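Local coordinates for GH26A (Muricauda sp. MAR_2010_75, PDB 6Q75), which is a family 26 glycoside hydrolase that probably cleaves beta-mannan or related beta-linked polysaccharides, as its relatives do, at residues Ile215-Asn221 against Val244-Asp250. Residues are numbered along the deposited sequence; the frame is centred on the assembly and turned at random.
Sequences IWVWNAN and VDILATD
W216 O takes two backbone donors at the start of a parallel strand pair in the barrel sheet. The fold is the (beta/alpha)8 barrel of family 26 glycoside hydrolases. D245 N reaches this oxygen at 2.8 Å, in the carbonyl plane. I246 N reaches W216 O at 3.1 Å, tilted from that plane. The D245 carboxylate then closes back on the same residue. Its OD2 accepts W216 N at 2.8 Å through the anti lone pair, in a nearly straight bond (175°). CG of D245 lies beside its own backbone N (chi1 -73°), which brings OD2 back to strand 215-221. D245 OD1 is held by V24 N.

Further along, the backbone ladder runs W218 N to I246 O, A248 N to W218 O, and A220 N to A248 O. Side chains alternate between the two faces. On one face, V217 CG1 packs on A248 CB at 3.7 Å, and I215 CG2 touches I246 CD1. On the other, W218 CB lies against V244 CG1 at 3.6 Å, and L247 CD2 meets the indole obliquely at CE3. Helix 258-268 covers W218 and L247, and W218 NE1 bonds to F237 O.

The C-terminal ends of the two strands are more polar. A bound Tris molecule lies near D250 and may mark the substrate pocket. N219 CG is anti to the backbone N (chi1 -165°), and the amide reaches along this face to D250. The two side chains cross at about a right angle, with the amide and carboxylate planes steeply inclined to each other. R173 NE bonds to N219 OD1, which leaves the ND2 end turned to D250. N219 ND2 meets D250 OD1 at 2.8 Å, coming from above the carboxylate plane.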
loop_
_atom_site.group_PDB
_atom_site.type_symbol
_atom_site.label_atom_id
_atom_site.label_comp_id
_atom_site.label_asym_id
_atom_site.label_seq_id
_atom_site.Cartn_x
_atom_site.Cartn_y
_atom_site.Cartn_z
ATOM N N ILE A 215 -2.762 -4.833 8.593
ATOM C CA ILE A 215 -3.821 -3.854 8.394
ATOM C C ILE A 215 -4.089 -3.815 6.900
ATOM O O ILE A 215 -3.177 -3.535 6.111
ATOM C CB ILE A 215 -3.406 -2.470 8.927
ATOM C CG1 ILE A 215 -3.375 -2.495 10.465
ATOM C CG2 ILE A 215 -4.363 -1.378 8.446
ATOM C CD1 ILE A 215 -2.607 -1.336 11.061
ATOM N N TRP A 216 -5.325 -4.089 6.489
ATOM C CA TRP A 216 -5.594 -4.300 5.071
ATOM C C TRP A 216 -5.898 -2.976 4.395
ATOM O O TRP A 216 -6.951 -2.372 4.631
ATOM C CB TRP A 216 -6.728 -5.298 4.861
ATOM C CG TRP A 216 -6.235 -6.700 5.141
ATOM C CD1 TRP A 216 -5.978 -7.260 6.361
ATOM C CD2 TRP A 216 -5.828 -7.667 4.161
ATOM N NE1 TRP A 216 -5.489 -8.540 6.198
ATOM C CE2 TRP A 216 -5.385 -8.806 4.857
ATOM C CE3 TRP A 216 -5.836 -7.693 2.766
ATOM C CZ2 TRP A 216 -4.926 -9.946 4.201
ATOM C CZ3 TRP A 216 -5.387 -8.825 2.117
ATOM C CH2 TRP A 216 -4.955 -9.950 2.843
ATOM N N VAL A 217 -4.992 -2.547 3.519
ATOM C CA VAL A 217 -5.122 -1.254 2.853
ATOM C C VAL A 217 -5.532 -1.539 1.422
ATOM O O VAL A 217 -4.748 -2.103 0.644
ATOM C CB VAL A 217 -3.832 -0.433 2.893
ATOM C CG1 VAL A 217 -4.085 0.967 2.227
ATOM C CG2 VAL A 217 -3.332 -0.272 4.339
ATOM N N TRP A 218 -6.751 -1.125 1.072
ATOM C CA TRP A 218 -7.267 -1.225 -0.286
ATOM C C TRP A 218 -6.847 0.051 -1.001
ATOM O O TRP A 218 -7.348 1.122 -0.675
ATOM C CB TRP A 218 -8.787 -1.382 -0.240
ATOM C CG TRP A 218 -9.500 -1.487 -1.576
ATOM C CD1 TRP A 218 -9.773 -2.635 -2.293
ATOM C CD2 TRP A 218 -10.094 -0.413 -2.300
ATOM N NE1 TRP A 218 -10.490 -2.325 -3.427
ATOM C CE2 TRP A 218 -10.694 -0.966 -3.458
ATOM C CE3 TRP A 218 -10.169 0.975 -2.091
ATOM C CZ2 TRP A 218 -11.351 -0.185 -4.400
ATOM C CZ3 TRP A 218 -10.828 1.749 -3.040
ATOM C CH2 TRP A 218 -11.412 1.171 -4.168
ATOM N N ASN A 219 -5.900 -0.062 -1.948
ATOM C CA ASN A 219 -5.167 1.089 -2.494
ATOM C C ASN A 219 -5.481 1.178 -3.989
ATOM O O ASN A 219 -4.916 0.424 -4.788
ATOM C CB ASN A 219 -3.659 0.911 -2.251
ATOM C CG ASN A 219 -2.835 2.200 -2.453
ATOM O OD1 ASN A 219 -1.744 2.318 -1.894
ATOM N ND2 ASN A 219 -3.344 3.152 -3.250
ATOM N N ALA A 220 -6.349 2.114 -4.366
ATOM C CA ALA A 220 -6.744 2.307 -5.751
ATOM C C ALA A 220 -5.895 3.397 -6.404
ATOM O O ALA A 220 -4.938 3.913 -5.823
ATOM C CB ALA A 220 -8.234 2.648 -5.823
ATOM N N ASN A 221 -6.238 3.728 -7.646
ATOM C CA ASN A 221 -5.670 4.873 -8.362
ATOM C C ASN A 221 -6.717 5.967 -8.504
ATOM O O ASN A 221 -7.903 5.692 -8.638
ATOM C CB ASN A 221 -5.203 4.455 -9.763
ATOM C CG ASN A 221 -4.090 5.358 -10.303
ATOM O OD1 ASN A 221 -2.919 5.100 -10.053
ATOM N ND2 ASN A 221 -4.460 6.414 -11.025
ATOM N N VAL A 244 -11.577 -4.787 4.478
ATOM C CA VAL A 244 -10.714 -3.620 4.267
ATOM C C VAL A 244 -10.654 -2.817 5.567
ATOM O O VAL A 244 -11.697 -2.528 6.159
ATOM C CB VAL A 244 -11.232 -2.733 3.113
ATOM C CG1 VAL A 244 -10.377 -1.459 2.997
ATOM C CG2 VAL A 244 -11.269 -3.500 1.774
ATOM N N ASP A 245 -9.437 -2.447 6.010
ATOM C CA ASP A 245 -9.244 -1.573 7.172
ATOM C C ASP A 245 -9.125 -0.104 6.776
ATOM O O ASP A 245 -9.660 0.771 7.463
ATOM C CB ASP A 245 -7.967 -1.963 7.931
ATOM C CG ASP A 245 -8.107 -3.279 8.711
ATOM O OD1 ASP A 245 -9.015 -3.401 9.580
ATOM O OD2 ASP A 245 -7.299 -4.199 8.441
ATOM N N ILE A 246 -8.396 0.174 5.707
ATOM C CA ILE A 246 -8.060 1.544 5.312
ATOM C C ILE A 246 -8.208 1.626 3.804
ATOM O O ILE A 246 -7.820 0.692 3.094
ATOM C CB ILE A 246 -6.627 1.891 5.755
ATOM C CG1 ILE A 246 -6.511 1.813 7.277
ATOM C CG2 ILE A 246 -6.216 3.313 5.246
ATOM C CD1 ILE A 246 -5.268 2.413 7.809
ATOM N N LEU A 247 -8.738 2.749 3.292
ATOM C CA LEU A 247 -8.800 2.971 1.849
ATOM C C LEU A 247 -7.755 3.995 1.435
ATOM O O LEU A 247 -7.466 4.938 2.167
ATOM C CB LEU A 247 -10.198 3.425 1.381
ATOM C CG LEU A 247 -11.350 2.414 1.519
ATOM C CD1 LEU A 247 -11.794 2.222 2.954
ATOM C CD2 LEU A 247 -12.548 2.788 0.609
ATOM N N ALA A 248 -7.113 3.752 0.305
ATOM C CA ALA A 248 -6.037 4.628 -0.108
ATOM C C ALA A 248 -6.119 4.831 -1.607
ATOM O O ALA A 248 -6.746 4.058 -2.335
ATOM C CB ALA A 248 -4.661 4.056 0.255
ATOM N N THR A 249 -5.465 5.886 -2.062
ATOM C CA THR A 249 -5.383 6.123 -3.496
ATOM C C THR A 249 -4.023 6.719 -3.829
ATOM O O THR A 249 -3.327 7.257 -2.963
ATOM C CB THR A 249 -6.528 7.016 -3.991
ATOM O OG1 THR A 249 -6.607 6.917 -5.422
ATOM C CG2 THR A 249 -6.300 8.442 -3.587
ATOM N N ASP A 250 -3.644 6.588 -5.100
ATOM C CA ASP A 250 -2.367 7.052 -5.622
ATOM C C ASP A 250 -2.622 8.296 -6.453
ATOM O O ASP A 250 -3.470 8.273 -7.355
ATOM C CB ASP A 250 -1.681 5.969 -6.478
ATOM C CG ASP A 250 -1.267 4.749 -5.643
ATOM O OD1 ASP A 250 -1.385 4.801 -4.406
ATOM O OD2 ASP A 250 -0.815 3.754 -6.209
#